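Local atomic coordinates of beta-galacturonidase (Eisenbergiella tayi, PDB entry 6NCW), a protein that hydrolyses beta-galacturonides as a glycoside hydrolase of family 2 from a human gut bacterium, and may act on beta-glucuronides too. Residues H91-T96 with E333-G338; P129-S134 with T528-G533; M298-L303 with W510-V515; V480-E485 with S524-M529. One frame throughout, in Å; residues are numbered along the deposited sequence.

Contact 1 of 4, residues H91-T96 with E333-G338; sequences HYNAYT and ENHARG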
# COMPACT_ATOMS: atom_id res chain seq x y z
N HIS A 91 -19.39 -35.64 -13.10
CA HIS A 91 -19.78 -35.06 -11.82
C HIS A 91 -20.03 -33.57 -11.96
O HIS A 91 -19.44 -32.90 -12.81
CB HIS A 91 -18.70 -35.30 -10.76
CG HIS A 91 -19.11 -34.88 -9.37
ND1 HIS A 91 -18.63 -33.73 -8.77
CD2 HIS A 91 -19.91 -35.49 -8.47
CE1 HIS A 91 -19.13 -33.65 -7.55
NE2 HIS A 91 -19.91 -34.70 -7.34
N TYR A 92 -20.93 -33.07 -11.13
CA TYR A 92 -21.18 -31.64 -10.97
C TYR A 92 -21.10 -31.30 -9.49
O TYR A 92 -21.58 -32.07 -8.65
CB TYR A 92 -22.56 -31.22 -11.52
CG TYR A 92 -22.84 -29.75 -11.29
CD1 TYR A 92 -22.45 -28.81 -12.22
CD2 TYR A 92 -23.48 -29.30 -10.12
CE1 TYR A 92 -22.69 -27.44 -12.02
CE2 TYR A 92 -23.72 -27.93 -9.90
CZ TYR A 92 -23.32 -27.01 -10.86
OH TYR A 92 -23.54 -25.64 -10.69
N ASN A 93 -20.47 -30.14 -9.21
CA ASN A 93 -20.30 -29.48 -7.91
C ASN A 93 -18.86 -29.65 -7.44
O ASN A 93 -18.37 -30.77 -7.27
CB ASN A 93 -21.25 -30.00 -6.83
CG ASN A 93 -21.35 -29.05 -5.63
OD1 ASN A 93 -21.54 -27.84 -5.79
ND2 ASN A 93 -21.23 -29.60 -4.43
N ALA A 94 -18.18 -28.52 -7.21
CA ALA A 94 -16.75 -28.53 -6.93
C ALA A 94 -16.42 -29.10 -5.56
O ALA A 94 -15.26 -29.44 -5.31
CB ALA A 94 -16.20 -27.10 -7.02
N TYR A 95 -17.40 -29.19 -4.67
CA TYR A 95 -17.11 -29.19 -3.25
C TYR A 95 -17.45 -30.50 -2.55
O TYR A 95 -17.25 -30.59 -1.34
CB TYR A 95 -17.84 -28.02 -2.58
CG TYR A 95 -17.59 -26.67 -3.21
CD1 TYR A 95 -16.36 -26.03 -3.08
CD2 TYR A 95 -18.60 -26.02 -3.93
CE1 TYR A 95 -16.13 -24.76 -3.64
CE2 TYR A 95 -18.39 -24.76 -4.49
CZ TYR A 95 -17.16 -24.14 -4.35
OH TYR A 95 -16.96 -22.90 -4.92
N THR A 96 -17.95 -31.51 -3.28
CA THR A 96 -18.29 -32.80 -2.71
C THR A 96 -17.56 -33.91 -3.46
O THR A 96 -17.31 -33.80 -4.67
CB THR A 96 -19.81 -33.05 -2.76
OG1 THR A 96 -20.32 -32.70 -4.06
CG2 THR A 96 -20.53 -32.21 -1.69
N GLU A 333 -22.78 -26.38 5.30
CA GLU A 333 -23.99 -26.20 4.51
C GLU A 333 -23.79 -26.71 3.08
O GLU A 333 -22.66 -26.88 2.62
CB GLU A 333 -24.44 -24.72 4.48
CG GLU A 333 -23.41 -23.70 3.96
CD GLU A 333 -23.88 -22.27 4.22
OE1 GLU A 333 -23.52 -21.36 3.43
OE2 GLU A 333 -24.60 -22.06 5.23
N ASN A 334 -24.91 -26.97 2.39
CA ASN A 334 -24.84 -27.37 0.99
C ASN A 334 -24.45 -26.17 0.13
O ASN A 334 -24.40 -25.02 0.59
CB ASN A 334 -26.17 -27.99 0.52
CG ASN A 334 -27.32 -26.99 0.39
OD1 ASN A 334 -27.36 -25.92 1.01
ND2 ASN A 334 -28.30 -27.35 -0.43
N HIS A 335 -24.11 -26.45 -1.13
CA HIS A 335 -23.56 -25.42 -2.00
C HIS A 335 -24.70 -24.60 -2.60
O HIS A 335 -25.37 -25.05 -3.53
CB HIS A 335 -22.69 -26.02 -3.09
CG HIS A 335 -22.20 -25.00 -4.06
ND1 HIS A 335 -21.86 -25.30 -5.36
CD2 HIS A 335 -22.02 -23.66 -3.93
CE1 HIS A 335 -21.47 -24.20 -5.99
NE2 HIS A 335 -21.56 -23.19 -5.14
N ALA A 336 -24.92 -23.40 -2.06
CA ALA A 336 -25.90 -22.45 -2.58
C ALA A 336 -25.66 -21.09 -1.93
O ALA A 336 -25.41 -21.02 -0.73
CB ALA A 336 -27.33 -22.92 -2.29
N ARG A 337 -25.76 -20.01 -2.72
CA ARG A 337 -25.69 -18.66 -2.13
C ARG A 337 -26.50 -17.66 -2.94
O ARG A 337 -26.18 -17.38 -4.10
CB ARG A 337 -24.24 -18.17 -2.02
CG ARG A 337 -24.13 -16.77 -1.42
CD ARG A 337 -23.09 -15.81 -2.15
NE ARG A 337 -23.37 -14.44 -1.71
CZ ARG A 337 -24.32 -13.66 -2.22
NH1 ARG A 337 -25.06 -14.06 -3.25
NH2 ARG A 337 -24.52 -12.46 -1.70
N GLY A 338 -27.53 -17.10 -2.31
CA GLY A 338 -28.20 -15.92 -2.83
C GLY A 338 -29.04 -16.15 -4.07
O GLY A 338 -29.23 -15.23 -4.87
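Asn93 and Tyr95 of the N-terminal beta-sandwich both reach His335, in the loop that follows strand 329-333 of the TIM barrel, and so join two domains of the family 2 fold. Asn93 comes first, just past the edge strand 86-92. Its CG lies anti to the backbone N (chi1 -163°), which sends OD1 to the rim of the imidazole. There His335 ND1 donates to Asn93 OD1 over 2.6 Å, nearly along the C=O axis and in the ring plane, with amide and ring almost coplanar. The other branch of the amide turns back on its own segment: Asn93 ND2 gives a long but straight bond to Thr96 OG1 at 3.3 Å, and Thr96 OG1 is also bonded to Glu359, so the rotation of the amide is fixed at both ends. Ala94 lays its CB over the centre of one face of the Tyr95 ring. The edge of the Tyr95 ring points into the face of His335, the planes at 83° and the centroids 4.7 Å apart. The imidazole is thus held by its rim and one face, while its NE2 bonds to the hydroxyl of Tyr132. Of the phenol carbons, Tyr95 CE2 comes closest to the imidazole, over its centre and 3.5 Å from His335 CE1.

Contact 2 of 4, residues P129-S134 with T528-G533; sequences PNDYQS and TMNNKG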
# COMPACT_ATOMS: atom_id res chain seq x y z
N PRO A 129 -22.38 -16.71 -11.61
CA PRO A 129 -21.69 -15.48 -11.20
C PRO A 129 -22.19 -15.10 -9.82
O PRO A 129 -23.39 -15.06 -9.58
CB PRO A 129 -22.11 -14.46 -12.27
CG PRO A 129 -22.52 -15.33 -13.48
CD PRO A 129 -23.19 -16.50 -12.82
N ASN A 130 -21.25 -14.94 -8.89
CA ASN A 130 -21.64 -14.85 -7.49
C ASN A 130 -20.56 -14.10 -6.71
O ASN A 130 -19.50 -13.75 -7.24
CB ASN A 130 -21.88 -16.25 -6.91
CG ASN A 130 -23.07 -16.29 -5.94
OD1 ASN A 130 -23.40 -15.29 -5.26
ND2 ASN A 130 -23.72 -17.44 -5.89
N ASP A 131 -20.84 -13.89 -5.41
CA ASP A 131 -19.96 -13.19 -4.47
C ASP A 131 -18.85 -14.09 -3.91
O ASP A 131 -18.50 -14.03 -2.73
CB ASP A 131 -20.81 -12.59 -3.35
CG ASP A 131 -20.06 -11.53 -2.52
OD1 ASP A 131 -20.34 -11.37 -1.32
OD2 ASP A 131 -19.18 -10.85 -3.05
N TYR A 132 -18.31 -14.95 -4.77
CA TYR A 132 -17.14 -15.79 -4.52
C TYR A 132 -16.80 -16.44 -5.85
O TYR A 132 -17.63 -16.48 -6.77
CB TYR A 132 -17.39 -16.86 -3.43
CG TYR A 132 -18.49 -17.87 -3.78
CD1 TYR A 132 -19.84 -17.53 -3.62
CD2 TYR A 132 -18.18 -19.15 -4.27
CE1 TYR A 132 -20.85 -18.43 -3.94
CE2 TYR A 132 -19.18 -20.05 -4.59
CZ TYR A 132 -20.52 -19.68 -4.43
OH TYR A 132 -21.53 -20.53 -4.74
N GLN A 133 -15.58 -16.96 -5.95
CA GLN A 133 -15.06 -17.42 -7.24
C GLN A 133 -15.37 -18.89 -7.45
O GLN A 133 -15.27 -19.70 -6.52
CB GLN A 133 -13.55 -17.18 -7.31
CG GLN A 133 -12.86 -17.69 -8.60
CD GLN A 133 -13.34 -16.95 -9.85
OE1 GLN A 133 -14.44 -17.19 -10.36
NE2 GLN A 133 -12.52 -16.05 -10.35
N SER A 134 -15.78 -19.25 -8.68
CA SER A 134 -15.89 -20.65 -9.11
C SER A 134 -14.62 -20.99 -9.88
O SER A 134 -14.49 -20.63 -11.05
CB SER A 134 -17.12 -20.88 -9.99
OG SER A 134 -18.30 -20.83 -9.22
N THR A 528 -12.47 -6.25 -6.88
CA THR A 528 -13.13 -7.51 -7.22
C THR A 528 -12.83 -8.55 -6.12
O THR A 528 -12.40 -9.69 -6.37
CB THR A 528 -12.73 -8.01 -8.62
OG1 THR A 528 -13.00 -6.99 -9.58
CG2 THR A 528 -13.54 -9.25 -9.05
N MET A 529 -13.02 -8.09 -4.88
CA MET A 529 -12.84 -8.88 -3.67
C MET A 529 -14.02 -8.56 -2.77
O MET A 529 -14.56 -7.45 -2.82
CB MET A 529 -11.56 -8.53 -2.90
CG MET A 529 -10.27 -8.71 -3.66
SD MET A 529 -9.76 -10.42 -3.93
CE MET A 529 -9.25 -10.90 -2.28
N ASN A 530 -14.42 -9.54 -1.96
CA ASN A 530 -15.23 -9.25 -0.78
C ASN A 530 -14.25 -8.87 0.32
O ASN A 530 -13.36 -9.67 0.67
CB ASN A 530 -16.09 -10.46 -0.38
CG ASN A 530 -17.06 -10.16 0.78
OD1 ASN A 530 -16.64 -9.82 1.88
ND2 ASN A 530 -18.35 -10.32 0.53
N ASN A 531 -14.36 -7.64 0.83
CA ASN A 531 -13.33 -7.05 1.68
C ASN A 531 -13.68 -7.10 3.16
O ASN A 531 -13.13 -6.32 3.95
CB ASN A 531 -13.08 -5.60 1.27
CG ASN A 531 -12.61 -5.48 -0.16
OD1 ASN A 531 -11.43 -5.58 -0.42
ND2 ASN A 531 -13.54 -5.26 -1.08
N LYS A 532 -14.59 -7.99 3.56
CA LYS A 532 -15.05 -7.98 4.93
C LYS A 532 -14.24 -8.90 5.81
O LYS A 532 -14.65 -9.18 6.94
CB LYS A 532 -16.53 -8.32 4.98
CG LYS A 532 -17.38 -7.33 4.16
CD LYS A 532 -18.87 -7.46 4.44
CE LYS A 532 -19.69 -6.49 3.59
NZ LYS A 532 -19.72 -6.85 2.16
N GLY A 533 -13.10 -9.38 5.32
CA GLY A 533 -12.23 -10.16 6.16
C GLY A 533 -11.77 -9.37 7.37
O GLY A 533 -11.60 -8.14 7.33
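Asp131 OD1 is gripped by two groups, the amide of Asn530 and a hydroxyl of a glycerol, probably from the crystallisation liquor. Across the contact Asn530 ND2 donates to Asp131 OD1 over 2.9 Å, with a bent N-H...O angle of 140°. The carboxylate oxygen is met on its syn side, 22° out of the carboxylate plane, whereas it lies close to the plane of the donating amide; the two flat groups are turned 40° against each other and the side chains cross at about a right angle. The other oxygen, Asp131 OD2, forms a salt bridge with Arg525, which leaves the carboxylate bound through both of its oxygens and limits its rotation. Asp131, Asn530, Lys532 and Arg525 all bind galacturonate in this enzyme. Residues 129-134 belong to the long loop between strands 109-117 and 142-147 of the N-terminal beta-sandwich, which extends into the sugar pocket of the TIM barrel, a family 2 arrangement in which a second domain helps to build the active site. On the barrel side Asn530 is positioned by an Asx turn: Lys532 N donates to Asn530 OD1 at 3.2 Å, and the same oxygen accepts from the indole of Trp510. Lys532 NZ lies 5.7 Å from Asp131 OD1, too far for a salt bridge, though its charge would probably still be felt by the carboxylate. Behind the aspartate, Asp131 N is tied to Asn130 OD1 at 2.9 Å.

Contact 3 of 4, residues M298-L303 with W510-V515; sequences MLIKDL and WQFCDV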
# COMPACT_ATOMS: atom_id res chain seq x y z
N MET A 298 -5.01 -21.52 13.16
CA MET A 298 -4.28 -20.91 14.26
C MET A 298 -4.62 -19.43 14.41
O MET A 298 -4.67 -18.93 15.54
CB MET A 298 -2.77 -21.12 14.08
CG MET A 298 -2.36 -22.58 14.21
SD MET A 298 -0.58 -22.87 14.23
CE MET A 298 -0.03 -22.11 12.66
N LEU A 299 -4.86 -18.71 13.31
CA LEU A 299 -5.33 -17.34 13.44
C LEU A 299 -6.72 -17.31 14.06
O LEU A 299 -6.98 -16.54 14.99
CB LEU A 299 -5.33 -16.64 12.08
CG LEU A 299 -3.96 -16.46 11.43
CD1 LEU A 299 -4.08 -15.86 10.00
CD2 LEU A 299 -3.08 -15.59 12.31
N ILE A 300 -7.60 -18.20 13.59
CA ILE A 300 -8.97 -18.24 14.09
C ILE A 300 -8.99 -18.59 15.58
O ILE A 300 -9.73 -17.99 16.37
CB ILE A 300 -9.78 -19.22 13.23
CG1 ILE A 300 -9.96 -18.62 11.81
CG2 ILE A 300 -11.10 -19.56 13.87
CD1 ILE A 300 -10.58 -19.58 10.78
N LYS A 301 -8.12 -19.52 16.02
CA LYS A 301 -8.00 -19.80 17.45
C LYS A 301 -7.41 -18.60 18.21
O LYS A 301 -7.84 -18.31 19.32
CB LYS A 301 -7.15 -21.06 17.68
CG LYS A 301 -7.90 -22.35 17.41
CD LYS A 301 -6.98 -23.55 17.11
CE LYS A 301 -5.84 -23.71 18.12
NZ LYS A 301 -5.03 -24.98 17.92
N ASP A 302 -6.43 -17.91 17.62
CA ASP A 302 -5.86 -16.72 18.26
C ASP A 302 -6.93 -15.65 18.48
O ASP A 302 -6.88 -14.90 19.47
CB ASP A 302 -4.71 -16.16 17.41
CG ASP A 302 -3.98 -14.98 18.08
OD1 ASP A 302 -3.97 -13.87 17.51
OD2 ASP A 302 -3.44 -15.16 19.20
N LEU A 303 -7.90 -15.55 17.57
CA LEU A 303 -8.97 -14.58 17.70
C LEU A 303 -9.96 -14.92 18.81
O LEU A 303 -10.80 -14.07 19.14
CB LEU A 303 -9.68 -14.44 16.36
CG LEU A 303 -8.93 -13.57 15.35
CD1 LEU A 303 -9.26 -13.93 13.91
CD2 LEU A 303 -9.23 -12.08 15.61
N TRP A 510 -18.92 -12.31 9.48
CA TRP A 510 -18.61 -12.29 8.06
C TRP A 510 -17.50 -11.26 7.87
O TRP A 510 -17.75 -10.06 8.01
CB TRP A 510 -19.83 -11.92 7.20
CG TRP A 510 -19.43 -11.93 5.76
CD1 TRP A 510 -18.83 -10.91 5.07
CD2 TRP A 510 -19.49 -13.06 4.86
NE1 TRP A 510 -18.54 -11.32 3.78
CE2 TRP A 510 -18.93 -12.64 3.63
CE3 TRP A 510 -19.97 -14.37 4.97
CZ2 TRP A 510 -18.85 -13.48 2.51
CZ3 TRP A 510 -19.89 -15.21 3.86
CH2 TRP A 510 -19.33 -14.75 2.64
N GLN A 511 -16.27 -11.71 7.56
CA GLN A 511 -15.88 -13.10 7.42
C GLN A 511 -14.41 -13.18 7.83
O GLN A 511 -13.83 -12.19 8.21
CB GLN A 511 -16.09 -13.62 5.97
CG GLN A 511 -15.24 -12.90 4.92
CD GLN A 511 -15.31 -13.56 3.54
OE1 GLN A 511 -15.32 -14.81 3.41
NE2 GLN A 511 -15.36 -12.72 2.49
N PHE A 512 -13.82 -14.37 7.77
CA PHE A 512 -12.44 -14.53 8.22
C PHE A 512 -11.46 -13.72 7.38
O PHE A 512 -10.69 -12.91 7.90
CB PHE A 512 -12.06 -16.02 8.21
CG PHE A 512 -10.59 -16.25 8.41
CD1 PHE A 512 -9.84 -16.86 7.42
CD2 PHE A 512 -9.97 -15.84 9.57
CE1 PHE A 512 -8.47 -17.08 7.61
CE2 PHE A 512 -8.61 -16.02 9.76
CZ PHE A 512 -7.86 -16.66 8.79
N CYS A 513 -11.44 -13.95 6.06
CA CYS A 513 -10.42 -13.34 5.22
C CYS A 513 -11.09 -12.74 3.99
O CYS A 513 -12.23 -13.07 3.66
CB CYS A 513 -9.35 -14.34 4.79
SG CYS A 513 -10.00 -15.70 3.80
N ASP A 514 -10.39 -11.81 3.34
CA ASP A 514 -10.91 -11.28 2.08
C ASP A 514 -10.88 -12.38 1.03
O ASP A 514 -10.01 -13.25 1.05
CB ASP A 514 -10.09 -10.09 1.60
CG ASP A 514 -10.15 -8.91 2.57
OD1 ASP A 514 -11.10 -8.80 3.39
OD2 ASP A 514 -9.24 -8.08 2.50
N VAL A 515 -11.84 -12.35 0.10
CA VAL A 515 -12.10 -13.46 -0.83
C VAL A 515 -12.29 -12.90 -2.24
O VAL A 515 -13.03 -11.92 -2.42
CB VAL A 515 -13.34 -14.28 -0.44
CG1 VAL A 515 -13.67 -15.31 -1.53
CG2 VAL A 515 -13.19 -14.93 0.96
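Phe512 extends from the loop after strand 504-509 to meet Ile300 and Leu299 on helix 290-302. Its CB points at the helix, and with CG anti to the backbone N (chi1 169°) the ring is carried onto the isoleucine. At the root of the ring, Phe512 CG has Ile300 CD1 4.1 Å away. One bond farther, Phe512 CD2 lies 3.6 Å from Ile300 CG1, and that same methylene keeps an equal distance from the next carbon, CE2. The ethyl branch of Ile300 therefore runs across one face, and its end makes a CH-pi contact: Ile300 CD1 stands 4.0 Å from the ring centroid, 13° off the normal. Phe512 CE2 also lies 4.1 Å from Leu299 CB. Finally, at the tip, Phe512 CZ is met near the ring plane by Leu299 CD1, 4.0 Å away. Helix 290-302 connects the first and second strands of the eight-stranded TIM barrel, while 510-515 leaves the last strand, so the ring packs where the barrel closes on itself. Backbone bonds from Phe512 to Cys276 and Val535 hold the loop in place. The bond between Trp510 and Gln511 is a cis peptide, as is known at this strand end in related clan GH-A glycosidases, and the Trp510 ring lies nearly parallel to that of the galacturonate-binding His312. Outside the contact, Leu299 also touches Tyr545 of helix 544-553 and Pro47 of a third subunit.

Contact 4 of 4, residues V480-E485 with S524-M529; sequences VKWSEE and SRPRTM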
# COMPACT_ATOMS: atom_id res chain seq x y z
N VAL A 480 -14.02 7.07 7.33
CA VAL A 480 -15.02 6.77 6.30
C VAL A 480 -15.18 5.25 6.13
O VAL A 480 -14.29 4.45 6.45
CB VAL A 480 -14.64 7.44 4.97
CG1 VAL A 480 -14.36 8.92 5.18
CG2 VAL A 480 -13.43 6.75 4.35
N LYS A 481 -16.34 4.84 5.61
CA LYS A 481 -16.52 3.45 5.25
C LYS A 481 -15.46 3.04 4.23
O LYS A 481 -15.04 3.83 3.39
CB LYS A 481 -17.94 3.20 4.70
CG LYS A 481 -18.99 3.15 5.81
CD LYS A 481 -20.43 3.00 5.30
CE LYS A 481 -21.39 2.98 6.51
NZ LYS A 481 -22.80 2.83 6.10
N TRP A 482 -15.02 1.78 4.37
CA TRP A 482 -13.91 1.09 3.72
C TRP A 482 -12.57 1.31 4.44
O TRP A 482 -11.62 0.59 4.16
CB TRP A 482 -13.75 1.43 2.23
CG TRP A 482 -14.98 1.07 1.39
CD1 TRP A 482 -15.85 1.94 0.78
CD2 TRP A 482 -15.46 -0.25 1.07
NE1 TRP A 482 -16.85 1.24 0.11
CE2 TRP A 482 -16.62 -0.11 0.27
CE3 TRP A 482 -15.02 -1.55 1.40
CZ2 TRP A 482 -17.34 -1.21 -0.20
CZ3 TRP A 482 -15.74 -2.63 0.92
CH2 TRP A 482 -16.89 -2.46 0.14
N SER A 483 -12.47 2.29 5.35
CA SER A 483 -11.27 2.42 6.17
C SER A 483 -11.25 1.36 7.27
O SER A 483 -12.29 0.90 7.75
CB SER A 483 -11.16 3.81 6.81
OG SER A 483 -12.12 4.01 7.84
N GLU A 484 -10.04 1.00 7.69
CA GLU A 484 -9.88 0.05 8.78
C GLU A 484 -10.42 0.60 10.09
O GLU A 484 -10.92 -0.17 10.92
CB GLU A 484 -8.40 -0.34 8.93
CG GLU A 484 -7.86 -1.20 7.79
CD GLU A 484 -6.47 -1.74 8.07
OE1 GLU A 484 -6.33 -2.53 9.04
OE2 GLU A 484 -5.51 -1.37 7.33
N GLU A 485 -10.29 1.91 10.31
CA GLU A 485 -10.85 2.50 11.53
C GLU A 485 -12.35 2.32 11.60
O GLU A 485 -12.90 1.95 12.64
CB GLU A 485 -10.50 3.98 11.62
CG GLU A 485 -9.04 4.23 11.80
CD GLU A 485 -8.34 4.56 10.48
OE1 GLU A 485 -8.94 4.31 9.40
OE2 GLU A 485 -7.21 5.07 10.54
N SER A 524 -19.86 -3.34 -6.54
CA SER A 524 -20.02 -3.24 -5.10
C SER A 524 -18.91 -3.95 -4.35
O SER A 524 -19.04 -4.16 -3.14
CB SER A 524 -21.36 -3.81 -4.67
OG SER A 524 -21.43 -5.18 -5.01
N ARG A 525 -17.83 -4.35 -5.03
CA ARG A 525 -16.78 -5.18 -4.44
C ARG A 525 -15.42 -4.60 -4.81
O ARG A 525 -14.81 -5.04 -5.79
CB ARG A 525 -16.91 -6.63 -4.89
CG ARG A 525 -18.12 -7.36 -4.36
CD ARG A 525 -18.00 -7.57 -2.87
NE ARG A 525 -19.14 -8.28 -2.29
CZ ARG A 525 -20.19 -7.67 -1.72
NH1 ARG A 525 -20.23 -6.34 -1.68
NH2 ARG A 525 -21.18 -8.39 -1.19
N PRO A 526 -14.92 -3.63 -4.04
CA PRO A 526 -13.59 -3.07 -4.32
C PRO A 526 -12.56 -4.16 -4.56
O PRO A 526 -12.55 -5.19 -3.87
CB PRO A 526 -13.27 -2.27 -3.04
CG PRO A 526 -14.62 -1.89 -2.48
CD PRO A 526 -15.55 -3.04 -2.85
N ARG A 527 -11.71 -3.93 -5.56
CA ARG A 527 -10.65 -4.86 -5.96
C ARG A 527 -11.18 -6.18 -6.51
O ARG A 527 -10.42 -7.15 -6.60
CB ARG A 527 -9.69 -5.15 -4.79
CG ARG A 527 -9.29 -3.94 -3.93
CD ARG A 527 -8.22 -4.36 -2.92
NE ARG A 527 -8.80 -5.24 -1.92
CZ ARG A 527 -8.18 -6.27 -1.37
NH1 ARG A 527 -6.93 -6.55 -1.71
NH2 ARG A 527 -8.81 -7.02 -0.48
N THR A 528 -12.47 -6.25 -6.88
CA THR A 528 -13.13 -7.51 -7.22
C THR A 528 -12.83 -8.55 -6.12
O THR A 528 -12.40 -9.69 -6.37
CB THR A 528 -12.73 -8.01 -8.62
OG1 THR A 528 -13.00 -6.99 -9.58
CG2 THR A 528 -13.54 -9.25 -9.05
N MET A 529 -13.02 -8.09 -4.88
CA MET A 529 -12.84 -8.88 -3.67
C MET A 529 -14.02 -8.56 -2.77
O MET A 529 -14.56 -7.45 -2.82
CB MET A 529 -11.56 -8.53 -2.90
CG MET A 529 -10.27 -8.71 -3.66
SD MET A 529 -9.76 -10.42 -3.93
CE MET A 529 -9.25 -10.90 -2.28
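Trp482 and Pro526 come from opposite directions and pack closely. Pro526 CG sits over the six-membered ring of the indole, 3.5 Å from its centroid and 11° off the normal, a CH-pi contact across the face. Its neighbour on the pyrrolidine reaches the far corner of the indole, with Pro526 CD 3.3 Å from Trp482 CH2. The contact slackens toward Ser524, a partly exposed residue whose carbonyl oxygen is 4.3 Å from Trp482 CH2. That oxygen has a firmer partner beside it: Arg525 NH1 donates to Ser524 O at 2.9 Å from well above the carbonyl plane.

The indole owes its place to a type II turn, Val480 to Ser483, in which Trp482 takes the third position with positive phi; with CG anti to the carbonyl carbon (chi1 -61°) the indole is carried toward Pro526. Two groups of one residue close the turn, Ser483 N at 3.0 Å and Ser483 OG at 2.6 Å from Val480 O, and Ser483 also provides the N-cap of helix 484-500. The polar edge of the indole points to another chain, where Trp482 NE1 bonds to Phe522 O of the second subunit; Pro526 packs on Pro526 of that subunit. The two loops follow barrel strands 461-466 and 504-509, at the C-terminal end of the barrel where TIM-barrel enzymes place their active site, and Arg525 of the galacturonate site is next to Pro526.

Along the chain, contact 1 closes before contact 4 opens, contact 3 falls wholly between the two segments of contact 2, and contacts 2 and 4 share Thr528 and Met529. Contacts 1 and 2, centres about 16 Å apart, tie the N-terminal beta-sandwich to the TIM barrel, whereas contacts 3 and 4, centres about 17 Å apart, lie within the barrel domain. Contacts 2 and 3 are joined through the small antiparallel pair of strands 515-516 and 529-530. Contacts 2 and 4, centres about 12 Å apart, both touch the second subunit. Contacts 1, 2 and 4 each hold galacturonate-binding residues, so the pocket is assembled from sequence-distant pieces at a domain junction near a subunit interface.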